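Local coordinates for protein putative esterase (Uncultured bacterium, PDB 7C4D) that probably hydrolyses carboxylic esters, as an esterase of marine bacterial origin with the alpha/beta hydrolase fold, at residues S89-G94 and K112-I117; A151-E156 and G184-K189. All blocks are in the same frame, centred on the assembly; numbering follows the deposited sequence.

Contact 1. Residues S89-G94 and K112-I117; sequences SVNIIG and KVKKLI. With EDO (1,2-ethanediol), chain B.
The N91 side chain lies beside that of K115, pointing the same way, and its amide oxygen OD1 is 3.6 Å from K115 CB and 3.7 Å from K114 CB. At the nitrogen end of the amide, ND2 is hydrogen-bonded to E24 and P25, which is consistent with the flip of the group as modelled. The peptide groups join in parallel pairing. K114 N donates to V90 O over 2.8 Å, and the chain turns a corner at K114. The pairing continues with I117 N, 2.7 Å from I92 O, and G94 N, 3.0 Å from I117 O. I93 and I117 run side by side, CG1 of I93 being 4.0 Å from CB of I117, while I92 CG2 meets L116 CD1 at 4.2 Å on the other face. At the partly exposed S89 end the K114 side chain lays CE against S89 O and OG, and its bend at chi4 (-79°) keeps NZ near that hydroxyl; a 1,2-ethanediol places O2 2.8 Å from V113 O. The contact joins the two strands of a beta-alpha-beta unit. Helix 97-108 packs on I92, V113 and L116, helix 260-270 on I93, K115 and I117, and strand 25-29 pairs with 90-95 along its other edge. G94 opens what is probably the GxSxG nucleophile elbow.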
# COMPACT_ATOMS: atom_id res chain seq x y z
N SER A 89 11.75 -17.18 2.94
CA SER A 89 10.51 -16.86 3.62
C SER A 89 10.62 -15.47 4.25
O SER A 89 11.68 -15.09 4.74
CB SER A 89 10.14 -17.92 4.61
OG SER A 89 11.06 -17.94 5.68
N VAL A 90 9.51 -14.72 4.21
CA VAL A 90 9.57 -13.30 4.45
C VAL A 90 8.45 -12.86 5.37
O VAL A 90 7.35 -13.42 5.34
CB VAL A 90 9.49 -12.50 3.14
CG1 VAL A 90 10.72 -12.69 2.30
CG2 VAL A 90 8.17 -12.67 2.39
N ASN A 91 8.75 -11.80 6.12
CA ASN A 91 7.71 -11.02 6.78
C ASN A 91 7.21 -9.97 5.79
O ASN A 91 7.99 -9.46 5.00
CB ASN A 91 8.25 -10.32 8.03
CG ASN A 91 8.71 -11.31 9.07
OD1 ASN A 91 7.91 -12.04 9.62
ND2 ASN A 91 10.01 -11.38 9.29
N ILE A 92 5.95 -9.59 5.92
CA ILE A 92 5.34 -8.64 5.01
C ILE A 92 4.46 -7.70 5.81
O ILE A 92 3.66 -8.15 6.61
CB ILE A 92 4.51 -9.32 3.88
CG1 ILE A 92 5.40 -10.20 3.01
CG2 ILE A 92 3.76 -8.29 3.03
CD1 ILE A 92 4.66 -10.96 1.91
N ILE A 93 4.59 -6.40 5.51
CA ILE A 93 3.64 -5.38 5.87
C ILE A 93 3.03 -4.79 4.59
O ILE A 93 3.76 -4.38 3.69
CB ILE A 93 4.33 -4.27 6.70
CG1 ILE A 93 5.04 -4.81 7.95
CG2 ILE A 93 3.33 -3.16 7.04
CD1 ILE A 93 6.03 -3.84 8.59
N GLY A 94 1.70 -4.75 4.49
CA GLY A 94 1.02 -4.18 3.34
C GLY A 94 -0.04 -3.21 3.82
O GLY A 94 -0.93 -3.59 4.58
N LYS A 112 5.96 -19.21 1.69
CA LYS A 112 6.95 -18.15 1.59
C LYS A 112 6.72 -17.03 2.62
O LYS A 112 7.49 -16.07 2.67
CB LYS A 112 6.87 -17.49 0.21
CG LYS A 112 6.78 -18.42 -0.99
CD LYS A 112 8.05 -19.18 -1.31
CE LYS A 112 9.27 -18.31 -1.50
NZ LYS A 112 10.53 -19.09 -1.39
N VAL A 113 5.66 -17.11 3.44
CA VAL A 113 5.41 -16.00 4.34
C VAL A 113 5.57 -16.43 5.79
O VAL A 113 4.94 -17.38 6.22
CB VAL A 113 4.03 -15.40 4.09
CG1 VAL A 113 3.78 -14.18 4.97
CG2 VAL A 113 3.84 -15.04 2.62
N LYS A 114 6.37 -15.69 6.57
CA LYS A 114 6.53 -16.05 7.97
C LYS A 114 5.40 -15.43 8.76
O LYS A 114 4.73 -16.12 9.50
CB LYS A 114 7.87 -15.58 8.54
CG LYS A 114 9.13 -16.06 7.83
CD LYS A 114 10.33 -15.22 8.20
CE LYS A 114 11.66 -15.70 7.63
NZ LYS A 114 12.21 -16.83 8.42
N LYS A 115 5.20 -14.11 8.64
CA LYS A 115 4.12 -13.46 9.36
C LYS A 115 3.65 -12.31 8.50
O LYS A 115 4.43 -11.78 7.71
CB LYS A 115 4.60 -12.90 10.69
CG LYS A 115 4.96 -13.89 11.79
CD LYS A 115 4.76 -13.29 13.18
CE LYS A 115 5.16 -14.28 14.24
NZ LYS A 115 6.63 -14.43 14.25
N LEU A 116 2.37 -11.93 8.66
CA LEU A 116 1.78 -10.94 7.79
C LEU A 116 1.20 -9.79 8.60
O LEU A 116 0.43 -10.00 9.54
CB LEU A 116 0.71 -11.63 6.95
CG LEU A 116 -0.25 -10.69 6.20
CD1 LEU A 116 0.51 -9.76 5.25
CD2 LEU A 116 -1.32 -11.48 5.44
N ILE A 117 1.55 -8.56 8.22
CA ILE A 117 0.86 -7.44 8.84
C ILE A 117 0.03 -6.71 7.78
O ILE A 117 0.59 -6.31 6.76
CB ILE A 117 1.82 -6.47 9.58
CG1 ILE A 117 2.52 -7.11 10.79
CG2 ILE A 117 1.04 -5.24 10.02
CD1 ILE A 117 3.62 -6.24 11.39
C1 EDO B . 7.53 -20.10 6.76
O1 EDO B . 7.54 -19.79 8.15
C2 EDO B . 6.33 -20.90 6.42
O2 EDO B . 5.13 -20.16 6.17

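Contact 2. Residues A151-E156 and G184-K189; sequences AKTRKE and GCYRWK
Y186 sends its ring against residues 151-154, and the aliphatic start of R154 meets it most intimately: CG of R154 is 3.3 Å from the Y186 hydroxyl oxygen OH and 3.5 Å from ring atom CE2, approaching obliquely. The R154 chain then bends at chi2 (79°), and its guanidinium comes to lie with one face over the same OH, which stands 3.6 Å above that plane and off toward its rim; the two flat groups are turned 59° apart, so this is not a stack. Two backbone carbonyls come to the CD1 and CE1 atoms of the ring. K152 O lies 3.6 Å from Y186 CD1 on an oblique approach, whereas A151 O sits near the ring plane, at the edge, 3.9 Å from the same carbon. T153 adds its methyl, CG2 being 4.0 Å from Y186 OH. A little apart, CB of A151 packs on SG of C185 at 3.4 Å, a close apolar touch. Behind this shell, E156 N donates to T153 O over 2.7 Å at the beginning of helix 154-164. On the other side, strand 186-188 is held against strand 178-180 by the pairing of R187 with E179, through the backbone and through a salt bridge. An alanine in place of Y186 would probably open a gap beside K152 O and let the R154 side chain turn, since the ring and hydroxyl it lies against would be gone. Shape and van der Waals contact, rather than hydrogen bonding, join the two segments, and the R154 guanidinium lies close to that of R180, where the two like charges would probably repel.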
# COMPACT_ATOMS: atom_id res chain seq x y z
N ALA A 151 3.60 22.95 -16.96
CA ALA A 151 4.96 23.21 -16.49
C ALA A 151 5.01 24.32 -15.43
O ALA A 151 6.09 24.82 -15.12
CB ALA A 151 5.88 23.49 -17.65
N LYS A 152 3.85 24.67 -14.86
CA LYS A 152 3.80 25.63 -13.77
C LYS A 152 4.45 25.00 -12.53
O LYS A 152 4.40 23.78 -12.36
CB LYS A 152 2.37 26.17 -13.58
CG LYS A 152 1.25 25.18 -13.84
CD LYS A 152 0.08 25.74 -14.64
CE LYS A 152 -1.16 24.87 -14.59
NZ LYS A 152 -0.84 23.42 -14.48
N THR A 153 5.09 25.84 -11.71
CA THR A 153 5.89 25.39 -10.57
C THR A 153 5.04 24.59 -9.58
O THR A 153 3.81 24.68 -9.58
CB THR A 153 6.66 26.54 -9.91
OG1 THR A 153 5.95 27.75 -10.18
CG2 THR A 153 8.08 26.66 -10.40
N ARG A 154 5.72 23.81 -8.72
CA ARG A 154 5.05 22.85 -7.85
C ARG A 154 4.20 23.55 -6.78
O ARG A 154 3.38 22.91 -6.13
CB ARG A 154 5.97 21.70 -7.39
CG ARG A 154 7.47 21.96 -7.48
CD ARG A 154 8.07 22.81 -6.37
NE ARG A 154 9.52 22.93 -6.44
CZ ARG A 154 10.19 23.95 -6.99
NH1 ARG A 154 9.54 24.97 -7.53
NH2 ARG A 154 11.51 23.94 -6.98
N LYS A 155 4.38 24.87 -6.64
CA LYS A 155 3.53 25.66 -5.76
C LYS A 155 2.17 25.88 -6.42
O LYS A 155 1.16 26.01 -5.73
CB LYS A 155 4.22 26.97 -5.35
CG LYS A 155 3.95 27.45 -3.92
CD LYS A 155 3.84 26.35 -2.87
CE LYS A 155 4.72 26.53 -1.64
NZ LYS A 155 4.61 27.89 -1.04
N GLU A 156 2.15 25.90 -7.76
CA GLU A 156 0.93 26.13 -8.53
C GLU A 156 0.05 24.89 -8.47
O GLU A 156 -1.14 24.99 -8.18
CB GLU A 156 1.23 26.55 -9.97
CG GLU A 156 2.32 27.60 -10.12
CD GLU A 156 2.25 28.81 -9.20
OE1 GLU A 156 1.28 29.59 -9.33
OE2 GLU A 156 3.15 28.97 -8.36
N GLY A 184 12.29 19.74 -18.60
CA GLY A 184 12.13 20.75 -17.56
C GLY A 184 10.68 20.84 -17.09
O GLY A 184 10.42 21.31 -15.98
N CYS A 185 9.74 20.39 -17.95
CA CYS A 185 8.31 20.36 -17.65
C CYS A 185 8.00 19.25 -16.64
O CYS A 185 8.64 18.20 -16.65
CB CYS A 185 7.49 20.13 -18.92
SG CYS A 185 7.37 21.57 -20.01
N TYR A 186 7.01 19.51 -15.78
CA TYR A 186 6.56 18.57 -14.76
C TYR A 186 5.74 17.44 -15.39
O TYR A 186 5.19 17.60 -16.47
CB TYR A 186 5.75 19.30 -13.68
CG TYR A 186 6.56 20.20 -12.80
CD1 TYR A 186 6.95 21.46 -13.23
CD2 TYR A 186 6.94 19.81 -11.53
CE1 TYR A 186 7.70 22.30 -12.43
CE2 TYR A 186 7.69 20.63 -10.71
CZ TYR A 186 8.07 21.89 -11.15
OH TYR A 186 8.81 22.72 -10.36
N ARG A 187 5.66 16.31 -14.67
CA ARG A 187 4.95 15.12 -15.10
C ARG A 187 4.54 14.29 -13.89
O ARG A 187 5.16 14.35 -12.83
CB ARG A 187 5.80 14.28 -16.05
CG ARG A 187 7.23 14.03 -15.57
CD ARG A 187 7.93 13.00 -16.43
NE ARG A 187 7.39 11.67 -16.16
CZ ARG A 187 7.18 10.73 -17.08
NH1 ARG A 187 6.68 9.56 -16.72
NH2 ARG A 187 7.46 10.97 -18.35
N TRP A 188 3.47 13.50 -14.05
CA TRP A 188 3.13 12.48 -13.07
C TRP A 188 4.09 11.32 -13.25
O TRP A 188 4.31 10.88 -14.37
CB TRP A 188 1.68 12.02 -13.23
CG TRP A 188 0.66 13.07 -12.92
CD1 TRP A 188 -0.18 13.69 -13.80
CD2 TRP A 188 0.35 13.61 -11.62
NE1 TRP A 188 -0.98 14.58 -13.14
CE2 TRP A 188 -0.68 14.56 -11.80
CE3 TRP A 188 0.84 13.40 -10.33
CZ2 TRP A 188 -1.21 15.30 -10.74
CZ3 TRP A 188 0.29 14.11 -9.28
CH2 TRP A 188 -0.71 15.06 -9.48
N LYS A 189 4.64 10.80 -12.14
CA LYS A 189 5.46 9.61 -12.28
C LYS A 189 4.59 8.35 -12.21
O LYS A 189 5.04 7.29 -12.62
CB LYS A 189 6.60 9.55 -11.26
CG LYS A 189 6.19 9.51 -9.79
CD LYS A 189 7.22 10.16 -8.91
CE LYS A 189 7.23 9.60 -7.51
NZ LYS A 189 8.26 10.26 -6.69

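In the fold
From the N terminus, the chain first closes contact 1, where it leaves strand 90-95, runs through helix 97-108 and returns as strand 113-119 beside it in the middle of the main sheet. Only after that does contact 2 begin: its 27-residue connection, mostly helical, runs from the start of helix 154-164 to the small hairpin of strands 178-180 and 186-188. The two loops therefore follow in series, neither nesting nor crossing. The centres of contact 1 and contact 2 are about 37 Å apart, on opposite sides of the chain's centre. Contact 1 belongs to the hydrolase core; contact 2 lies in the excursion between strands 113-119 and 217-222, consistent with the cap of many alpha/beta hydrolases.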